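Local coordinates for transcriptional regulator of the TetR/AcrR family (PDB 3DCF), which probably binds DNA at gene control regions as a dimeric transcriptional regulator, presumably a repressor, of the TetR/AcrR family, at residues Gly62-Lys65 against Pro66-Tyr69; Arg196-Ala199 against Asp200-Val203; Ile206-Leu209 against Leu210-Tyr214. All coordinates share one frame; numbering follows the deposited sequence.

Contact 1: Gly62-Lys65 against Pro66-Tyr69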
loop_
_atom_site.group_PDB
_atom_site.type_symbol
_atom_site.label_atom_id
_atom_site.label_comp_id
_atom_site.label_asym_id
_atom_site.label_seq_id
_atom_site.Cartn_x
_atom_site.Cartn_y
_atom_site.Cartn_z
ATOM N N GLY A 62 -31.878 -16.114 -17.841
ATOM C CA GLY A 62 -33.043 -16.951 -18.074
ATOM C C GLY A 62 -32.941 -18.334 -17.448
ATOM O O GLY A 62 -33.333 -19.317 -18.074
ATOM N N PHE A 63 -32.411 -18.403 -16.220
ATOM C CA PHE A 63 -32.235 -19.652 -15.447
ATOM C C PHE A 63 -33.115 -19.639 -14.209
ATOM O O PHE A 63 -33.547 -18.578 -13.753
ATOM C CB PHE A 63 -30.754 -19.843 -15.036
ATOM C CG PHE A 63 -29.953 -20.687 -16.001
ATOM C CD1 PHE A 63 -29.957 -20.407 -17.378
ATOM C CD2 PHE A 63 -29.165 -21.755 -15.531
ATOM C CE1 PHE A 63 -29.218 -21.192 -18.283
ATOM C CE2 PHE A 63 -28.412 -22.551 -16.420
ATOM C CZ PHE A 63 -28.441 -22.269 -17.803
ATOM N N THR A 64 -33.364 -20.829 -13.673
ATOM C CA THR A 64 -34.116 -20.979 -12.423
ATOM C C THR A 64 -33.149 -20.721 -11.239
ATOM O O THR A 64 -31.924 -20.658 -11.427
ATOM C CB THR A 64 -34.768 -22.395 -12.308
ATOM O OG1 THR A 64 -33.751 -23.399 -12.234
ATOM C CG2 THR A 64 -35.669 -22.699 -13.517
ATOM N N LYS A 65 -33.702 -20.582 -10.032
ATOM C CA LYS A 65 -32.904 -20.377 -8.799
ATOM C C LYS A 65 -32.091 -21.677 -8.522
ATOM O O LYS A 65 -30.891 -21.577 -8.262
ATOM C CB LYS A 65 -33.790 -19.963 -7.598
ATOM C CG LYS A 65 -33.319 -18.746 -6.791
ATOM C CD LYS A 65 -32.158 -18.973 -5.839
ATOM C CE LYS A 65 -31.955 -17.723 -4.969
ATOM N NZ LYS A 65 -30.880 -17.846 -3.937
ATOM N N PRO A 66 -32.743 -22.885 -8.544
ATOM C CA PRO A 66 -31.997 -24.171 -8.471
ATOM C C PRO A 66 -30.881 -24.358 -9.514
ATOM O O PRO A 66 -29.836 -24.928 -9.188
ATOM C CB PRO A 66 -33.094 -25.224 -8.679
ATOM C CG PRO A 66 -34.282 -24.594 -8.096
ATOM C CD PRO A 66 -34.200 -23.154 -8.525
ATOM N N ALA A 67 -31.094 -23.877 -10.737
ATOM C CA ALA A 67 -30.086 -23.999 -11.803
ATOM C C ALA A 67 -28.782 -23.195 -11.525
ATOM O O ALA A 67 -27.694 -23.686 -11.852
ATOM C CB ALA A 67 -30.695 -23.641 -13.164
ATOM N N ILE A 68 -28.889 -22.003 -10.921
ATOM C CA ILE A 68 -27.710 -21.169 -10.546
ATOM C C ILE A 68 -26.905 -21.764 -9.364
ATOM O O ILE A 68 -25.674 -21.609 -9.337
ATOM C CB ILE A 68 -28.094 -19.656 -10.244
ATOM C CG1 ILE A 68 -28.641 -18.951 -11.486
ATOM C CG2 ILE A 68 -26.907 -18.824 -9.755
ATOM C CD1 ILE A 68 -27.654 -18.809 -12.664
ATOM N N TYR A 69 -27.582 -22.424 -8.408
ATOM C CA TYR A 69 -26.908 -23.091 -7.254
ATOM C C TYR A 69 -25.824 -24.094 -7.659
ATOM O O TYR A 69 -24.796 -24.178 -6.983
ATOM C CB TYR A 69 -27.896 -23.782 -6.284
ATOM C CG TYR A 69 -28.710 -22.843 -5.422
ATOM C CD1 TYR A 69 -28.090 -21.968 -4.527
ATOM C CD2 TYR A 69 -30.104 -22.868 -5.455
ATOM C CE1 TYR A 69 -28.837 -21.092 -3.718
ATOM C CE2 TYR A 69 -30.873 -22.015 -4.650
ATOM C CZ TYR A 69 -30.237 -21.125 -3.784
ATOM O OH TYR A 69 -31.005 -20.294 -3.001
#
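Phe-63, right after the Gly-62 that closes helix 54-61 as the C-prime residue of a Schellman motif, with a positive phi of 85° that glycine adopts easily, packs obliquely against the first turn of the following helix. Its ring carbon CD2 lies 3.4 Å from Ala-67 CB, and its CB packs 4.0 Å from Ile-68 CD1. The second touch joins the residue before the N-cap to the residue four places after the N-cap, a hydrophobic staple; a large apolar side chain fits a site that faces a methyl and an isoleucine. Thr-64 is the N-cap. Its OG1 stands between backbone N and carbonyl carbon (chi1 65°), which holds it close to the amides of the first turn, and it accepts from Ala-67 N at 3.1 Å. The small Ala-67 lets hydroxyl and ring both approach its methyl. Lys-65 begins the helix, and proline follows it comfortably, since first-turn nitrogens have no carbonyl four residues earlier in the helix and a proline there costs no helical bond. Bent at chi2, the lysine chain crosses the Tyr-69 side chain obliquely, with CD 3.5 Å from ring atom CE2, and NZ donates to Tyr-69 OH at 2.6 Å. Ile-68 rests its side chain on Leu-54, Ala-58 and Ile-61 of helix 54-61. Capped and stapled in this way, 62-69 forms the turn and the beginning of the second helix of the predicted helix-turn-helix, the one expected to read DNA in this family.

Contact 2: Arg196-Ala199 against Asp200-Val203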
loop_
_atom_site.group_PDB
_atom_site.type_symbol
_atom_site.label_atom_id
_atom_site.label_comp_id
_atom_site.label_asym_id
_atom_site.label_seq_id
_atom_site.Cartn_x
_atom_site.Cartn_y
_atom_site.Cartn_z
ATOM N N ARG A 196 -7.945 15.905 -12.389
ATOM C CA ARG A 196 -7.239 16.562 -13.526
ATOM C C ARG A 196 -6.385 15.652 -14.426
ATOM O O ARG A 196 -6.540 15.695 -15.648
ATOM C CB ARG A 196 -6.397 17.757 -13.033
ATOM C CG ARG A 196 -5.368 17.424 -11.930
ATOM C CD ARG A 196 -4.873 18.662 -11.175
ATOM N NE ARG A 196 -4.562 18.323 -9.777
ATOM C CZ ARG A 196 -3.430 17.765 -9.314
ATOM N NH1 ARG A 196 -2.405 17.442 -10.118
ATOM N NH2 ARG A 196 -3.319 17.523 -8.001
ATOM N N LEU A 197 -5.512 14.831 -13.834
ATOM C CA LEU A 197 -4.650 13.905 -14.609
ATOM C C LEU A 197 -5.406 12.620 -15.009
ATOM O O LEU A 197 -6.158 12.064 -14.211
ATOM C CB LEU A 197 -3.367 13.541 -13.832
ATOM C CG LEU A 197 -2.355 14.651 -13.497
ATOM C CD1 LEU A 197 -1.219 14.067 -12.685
ATOM C CD2 LEU A 197 -1.815 15.342 -14.743
ATOM N N SER A 198 -5.203 12.168 -16.248
ATOM C CA SER A 198 -5.814 10.934 -16.756
ATOM C C SER A 198 -4.992 9.696 -16.328
ATOM O O SER A 198 -3.902 9.821 -15.745
ATOM C CB SER A 198 -5.934 11.001 -18.285
ATOM O OG SER A 198 -4.653 11.153 -18.896
ATOM N N ALA A 199 -5.535 8.512 -16.614
ATOM C CA ALA A 199 -4.880 7.232 -16.311
ATOM C C ALA A 199 -3.550 7.059 -17.070
ATOM O O ALA A 199 -2.600 6.525 -16.507
ATOM C CB ALA A 199 -5.833 6.057 -16.608
ATOM N N ASP A 200 -3.502 7.525 -18.328
ATOM C CA ASP A 200 -2.297 7.469 -19.189
ATOM C C ASP A 200 -1.143 8.341 -18.695
ATOM O O ASP A 200 0.014 7.937 -18.794
ATOM C CB ASP A 200 -2.629 7.863 -20.645
ATOM C CG ASP A 200 -3.479 6.822 -21.366
ATOM O OD1 ASP A 200 -3.106 5.627 -21.344
ATOM O OD2 ASP A 200 -4.497 7.201 -21.993
ATOM N N GLU A 201 -1.462 9.532 -18.192
ATOM C CA GLU A 201 -0.459 10.472 -17.648
ATOM C C GLU A 201 0.159 9.946 -16.346
ATOM O O GLU A 201 1.374 10.072 -16.137
ATOM C CB GLU A 201 -1.079 11.854 -17.371
ATOM C CG GLU A 201 -1.647 12.568 -18.596
ATOM C CD GLU A 201 -2.482 13.772 -18.209
ATOM O OE1 GLU A 201 -1.898 14.823 -17.855
ATOM O OE2 GLU A 201 -3.729 13.658 -18.268
ATOM N N VAL A 202 -0.688 9.371 -15.481
ATOM C CA VAL A 202 -0.249 8.803 -14.197
ATOM C C VAL A 202 0.656 7.568 -14.412
ATOM O O VAL A 202 1.653 7.425 -13.709
ATOM C CB VAL A 202 -1.447 8.463 -13.264
ATOM C CG1 VAL A 202 -0.964 7.802 -11.960
ATOM C CG2 VAL A 202 -2.265 9.720 -12.957
ATOM N N VAL A 203 0.314 6.701 -15.374
ATOM C CA VAL A 203 1.137 5.522 -15.705
ATOM C C VAL A 203 2.516 5.932 -16.262
ATOM O O VAL A 203 3.550 5.395 -15.839
ATOM C CB VAL A 203 0.419 4.574 -16.712
ATOM C CG1 VAL A 203 1.362 3.441 -17.190
ATOM C CG2 VAL A 203 -0.881 4.001 -16.086
HETATM O O HOH W 1 -5.768 15.320 -18.069
#
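Ser-198 and Glu-201 hold each other through a single carboxylate oxygen. The serine takes chi1 60°, which turns OG back over its own main chain and lets it donate to Glu-201 OE2 at 2.7 Å, on the anti lone pair of that oxygen. Ser-198 N donates to the same OE2 at 2.9 Å, almost straight at 169°, but it comes from above the carboxylate plane. The glutamate chain is extended beyond CG, and its carboxylate is turned (chi3 77°) to bring OE2 to Ser-198. A water completes the grip, donating both to Arg-196 O and to OE2. This is one half of a capping box, the backbone N of the N-cap bound by the acid three residues on; an acid here would also be favoured by the positive end of the helix dipole. An alanine in place of Glu-201 would probably leave Ser-198 N and OG without their shared acceptor and set the serine hydroxyl free to turn. Leu-197 adds a hydrophobic staple, its CB 4.1 Å from Val-202 CG2, while its branch crosses the glutamate chain at about a right angle and packs on Val-175 of the second subunit. Val-202 and Val-203 bring their CG2 methyls close to Ser-198 O and Ala-199 O respectively. Arg-196 spends its guanidinium on a salt bridge with Asp-172 of the second subunit.

Contact 3: Ile206-Leu209 against Leu210-Tyr214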
loop_
_atom_site.group_PDB
_atom_site.type_symbol
_atom_site.label_atom_id
_atom_site.label_comp_id
_atom_site.label_asym_id
_atom_site.label_seq_id
_atom_site.Cartn_x
_atom_site.Cartn_y
_atom_site.Cartn_z
ATOM N N ILE A 206 4.695 7.784 -13.327
ATOM C CA ILE A 206 5.107 6.780 -12.327
ATOM C C ILE A 206 6.243 5.913 -12.888
ATOM O O ILE A 206 7.271 5.766 -12.236
ATOM C CB ILE A 206 3.927 5.879 -11.853
ATOM C CG1 ILE A 206 2.993 6.668 -10.934
ATOM C CG2 ILE A 206 4.428 4.636 -11.086
ATOM C CD1 ILE A 206 1.701 5.929 -10.572
ATOM N N THR A 207 6.054 5.367 -14.092
ATOM C CA THR A 207 7.085 4.516 -14.741
ATOM C C THR A 207 8.373 5.309 -15.118
ATOM O O THR A 207 9.479 4.752 -15.101
ATOM C CB THR A 207 6.523 3.710 -15.950
ATOM O OG1 THR A 207 6.044 4.607 -16.956
ATOM C CG2 THR A 207 5.395 2.770 -15.502
ATOM N N ARG A 208 8.226 6.592 -15.438
ATOM C CA ARG A 208 9.382 7.468 -15.704
ATOM C C ARG A 208 10.119 7.831 -14.397
ATOM O O ARG A 208 11.350 7.971 -14.399
ATOM C CB ARG A 208 8.953 8.737 -16.459
ATOM C CG ARG A 208 10.120 9.652 -16.917
ATOM C CD ARG A 208 9.731 10.499 -18.154
ATOM N NE ARG A 208 8.562 11.359 -17.920
ATOM C CZ ARG A 208 8.574 12.594 -17.397
ATOM N NH1 ARG A 208 9.707 13.194 -17.002
ATOM N NH2 ARG A 208 7.410 13.240 -17.245
ATOM N N LEU A 209 9.372 7.986 -13.298
ATOM C CA LEU A 209 9.949 8.280 -11.980
ATOM C C LEU A 209 10.786 7.106 -11.476
ATOM O O LEU A 209 11.950 7.287 -11.119
ATOM C CB LEU A 209 8.850 8.636 -10.973
ATOM C CG LEU A 209 9.260 9.116 -9.578
ATOM C CD1 LEU A 209 10.055 10.416 -9.638
ATOM C CD2 LEU A 209 8.038 9.298 -8.744
ATOM N N LEU A 210 10.209 5.902 -11.493
ATOM C CA LEU A 210 10.897 4.676 -11.016
ATOM C C LEU A 210 12.148 4.289 -11.836
ATOM O O LEU A 210 13.121 3.790 -11.275
ATOM C CB LEU A 210 9.908 3.491 -10.956
ATOM C CG LEU A 210 8.666 3.649 -10.039
ATOM C CD1 LEU A 210 7.633 2.510 -10.261
ATOM C CD2 LEU A 210 9.049 3.790 -8.570
ATOM N N LEU A 211 12.101 4.534 -13.149
ATOM C CA LEU A 211 13.198 4.223 -14.111
ATOM C C LEU A 211 14.456 5.084 -13.964
ATOM O O LEU A 211 15.568 4.555 -13.897
ATOM C CB LEU A 211 12.667 4.340 -15.560
ATOM C CG LEU A 211 13.580 4.218 -16.800
ATOM C CD1 LEU A 211 14.445 2.974 -16.792
ATOM C CD2 LEU A 211 12.712 4.268 -18.068
ATOM N N ASN A 212 14.253 6.401 -13.940
ATOM C CA ASN A 212 15.328 7.411 -13.848
ATOM C C ASN A 212 15.665 7.880 -12.442
ATOM O O ASN A 212 16.718 8.498 -12.241
ATOM C CB ASN A 212 14.917 8.683 -14.607
ATOM C CG ASN A 212 14.580 8.426 -16.052
ATOM O OD1 ASN A 212 13.473 8.718 -16.507
ATOM N ND2 ASN A 212 15.526 7.860 -16.783
ATOM N N GLY A 213 14.751 7.648 -11.494
ATOM C CA GLY A 213 14.863 8.176 -10.138
ATOM C C GLY A 213 14.362 9.623 -10.116
ATOM O O GLY A 213 14.056 10.200 -11.171
ATOM N N TYR A 214 14.267 10.214 -8.923
ATOM C CA TYR A 214 13.781 11.606 -8.783
ATOM C C TYR A 214 14.842 12.700 -8.976
ATOM O O TYR A 214 14.480 13.823 -9.322
ATOM C CB TYR A 214 12.975 11.823 -7.492
ATOM C CG TYR A 214 13.676 11.626 -6.171
ATOM C CD1 TYR A 214 14.357 12.677 -5.551
ATOM C CD2 TYR A 214 13.600 10.401 -5.491
ATOM C CE1 TYR A 214 14.987 12.498 -4.298
ATOM C CE2 TYR A 214 14.222 10.217 -4.242
ATOM C CZ TYR A 214 14.906 11.267 -3.658
ATOM O OH TYR A 214 15.505 11.075 -2.450
#
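Ile-206 and Leu-210, one turn apart, lie side by side and point the same way, with Ile-206 CG2 3.9 Å from Leu-210 CD1. Their backbones are joined by the straightest bond of this stretch, Leu-210 N to Ile-206 O at 3.0 Å and 170°. Leu-210 also brings CG to 3.4 Å from Ile-206 O, covering that carbonyl with hydrocarbon. These branched aliphatic residues are buried, as is Leu-209; with its CG opposite the backbone N (chi1 -174°), Leu-209 CD1 reaches to 3.9 Å from Tyr-214 CB. That touch spans the end of the helix. Gly-213 leaves helical geometry with a positive phi, which its missing side chain makes easy, and the chain turns, bringing the tyrosine CB beside the leucine. The amide of Gly-213 still makes a weak bond to Leu-209 O.

The other flank, at Arg-208 and Asn-212, is looser and partly open to solvent. The bond between their backbones, Asn-212 N to Arg-208 O at 3.3 Å, is weak. The arginine is bent at chi3 and spends its charge elsewhere: NE forms a salt bridge with Glu-204, one turn earlier, and NH1 reaches weakly to Asp-170 O of the second subunit. An arginine fits this partly exposed place because its long chain can reach both Glu-204 and the second subunit.

Around this end of helix 199-212, Thr-207 and Leu-211 lie against His-109 of helix 104-121, while Leu-210 rests on Leu-180 and Ala-183 of helix 173-185. The second subunit meets Ile-206 with Thr-179 and Tyr-214 with Ile-108, consistent with the dimer seam that TetR regulators build from their last long helices.

How the contacts relate
Contact 1 lies at the surface of the DNA-binding end, its centre about 51 Å from that of contact 3, which is buried on the opposite side of the chain's centre. Contact 2 is partly buried, between these extremes. Contacts 2 and 3 both belong to helix 199-212, with centres about 15 Å apart, and both meet the second subunit, which contact 1 does not. Contacts 1 and 2 each start a helix with a hydroxyl N-cap and a hydrophobic staple, though the hydroxyl accepts in one and donates in the other. Contact 3 instead finishes a helix, relying on aliphatic packing and a glycine, and keeps its charged group at the margin.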